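Local coordinates for iron-sulfur cluster assembly scaffold protein NifU (Fervidobacterium islandicum, PDB 6A6F) that probably serves as a SufU-type scaffold or sulfur-transfer protein in iron-sulfur cluster assembly by the SUF system, at residues N70-I73 against E74-G78. Sequence-based numbering, arbitrary orientation.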
loop_
_atom_site.group_PDB
_atom_site.type_symbol
_atom_site.label_atom_id
_atom_site.label_comp_id
_atom_site.label_asym_id
_atom_site.label_seq_id
_atom_site.Cartn_x
_atom_site.Cartn_y
_atom_site.Cartn_z
ATOM N N ASN A 70 8.526 -8.192 -1.018
ATOM C CA ASN A 70 9.652 -7.938 -0.233
ATOM C C ASN A 70 10.251 -9.233 0.336
ATOM O O ASN A 70 11.460 -9.335 0.439
ATOM C CB ASN A 70 9.302 -6.963 0.899
ATOM C CG ASN A 70 9.265 -5.522 0.426
ATOM O OD1 ASN A 70 10.201 -5.075 -0.205
ATOM N ND2 ASN A 70 8.185 -4.793 0.730
ATOM N N VAL A 71 9.424 -10.180 0.769
ATOM C CA VAL A 71 9.945 -11.428 1.330
ATOM C C VAL A 71 10.630 -12.189 0.183
ATOM O O VAL A 71 11.710 -12.725 0.372
ATOM C CB VAL A 71 8.885 -12.248 2.046
ATOM C CG1 VAL A 71 9.411 -13.595 2.430
ATOM C CG2 VAL A 71 8.399 -11.500 3.295
ATOM N N MET A 72 10.041 -12.156 -0.994
ATOM C CA MET A 72 10.648 -12.801 -2.159
ATOM C C MET A 72 12.057 -12.256 -2.426
ATOM O O MET A 72 13.025 -13.053 -2.597
ATOM C CB MET A 72 9.798 -12.642 -3.398
ATOM C CG MET A 72 10.340 -13.288 -4.637
ATOM S SD MET A 72 9.442 -12.879 -6.134
ATOM C CE MET A 72 10.050 -11.235 -6.546
ATOM N N ILE A 73 12.164 -10.926 -2.488
ATOM C CA ILE A 73 13.431 -10.293 -2.825
ATOM C C ILE A 73 14.463 -10.662 -1.800
ATOM O O ILE A 73 15.573 -11.039 -2.128
ATOM C CB ILE A 73 13.282 -8.741 -2.967
ATOM C CG1 ILE A 73 12.466 -8.493 -4.236
ATOM C CG2 ILE A 73 14.656 -8.044 -2.998
ATOM C CD1 ILE A 73 12.015 -7.059 -4.407
ATOM N N GLU A 74 14.095 -10.534 -0.542
ATOM C CA GLU A 74 15.020 -10.821 0.552
ATOM C C GLU A 74 15.530 -12.266 0.447
ATOM O O GLU A 74 16.675 -12.568 0.788
ATOM C CB GLU A 74 14.301 -10.577 1.875
ATOM C CG GLU A 74 15.050 -10.964 3.110
ATOM C CD GLU A 74 14.127 -10.900 4.323
ATOM O OE1 GLU A 74 13.411 -11.913 4.571
ATOM O OE2 GLU A 74 14.097 -9.828 4.968
ATOM N N GLN A 75 14.669 -13.173 0.018
ATOM C CA GLN A 75 15.059 -14.559 -0.026
ATOM C C GLN A 75 15.834 -14.921 -1.315
ATOM O O GLN A 75 16.629 -15.852 -1.280
ATOM C CB GLN A 75 13.851 -15.467 0.169
ATOM C CG GLN A 75 13.235 -15.378 1.565
ATOM C CD GLN A 75 14.245 -15.718 2.649
ATOM O OE1 GLN A 75 14.518 -14.921 3.550
ATOM N NE2 GLN A 75 14.872 -16.847 2.503
ATOM N N ILE A 76 15.598 -14.240 -2.435
ATOM C CA ILE A 76 16.238 -14.656 -3.679
ATOM C C ILE A 76 17.559 -14.010 -3.979
ATOM O O ILE A 76 18.306 -14.530 -4.819
ATOM C CB ILE A 76 15.365 -14.551 -4.928
ATOM C CG1 ILE A 76 14.995 -13.096 -5.294
ATOM C CG2 ILE A 76 14.138 -15.436 -4.792
ATOM C CD1 ILE A 76 14.009 -12.966 -6.454
ATOM N N ILE A 77 17.857 -12.870 -3.329
ATOM C CA ILE A 77 19.117 -12.208 -3.573
ATOM C C ILE A 77 20.236 -13.138 -3.152
ATOM O O ILE A 77 20.236 -13.634 -2.050
ATOM C CB ILE A 77 19.217 -10.840 -2.870
ATOM C CG1 ILE A 77 18.392 -9.828 -3.663
ATOM C CG2 ILE A 77 20.643 -10.323 -2.833
ATOM C CD1 ILE A 77 18.372 -8.449 -3.031
ATOM N N GLY A 78 21.204 -13.311 -4.037
ATOM C CA GLY A 78 22.347 -14.182 -3.781
ATOM C C GLY A 78 22.118 -15.626 -4.192
ATOM O O GLY A 78 23.034 -16.445 -4.130
#
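Ile76 packs against Met72 one helical turn earlier, at the C-terminal end of helix 63-76. Ile76 CB lies 3.6 Å from Met72 O. With chi1 at 66°, Ile76 CG1 is tucked back over the main chain, 3.3 Å from Met72 O. Ile76 CG2 lies 3.4 Å from Met72 O. The tip, Ile76 CD1, reaches Met72 CG at 4.1 Å, and the two chains meet at a slant. Met72 O also accepts the Ile76 N-H at 2.8 Å between N and O, plus a weak bond from Gln75 N.

Ile73 and Ile77 form the next such pair. CG2 of Ile73 meets CD1 of Ile77 at 3.7 Å. Ile77 is the first residue to leave helical angles, and its N-H makes the last i to i-4 bond here, to Ile73 O, with N and O 3.2 Å apart. This is i to i+4 packing in the last turn of an alpha-helix; just beyond, the Gly78 backbone bonds to Ile52.

Glu74 OE2 and Asn70 ND2 both bond to Tyr13, through its OH and its O respectively. The helix end packs against three elements: Met72 and Ile76 touch Leu131 of helix 118-135, Ile76 also touches Ala84 and Met87 of helix 81-95, and Ile73 rests on Val55 and Phe57 of strand 51-58.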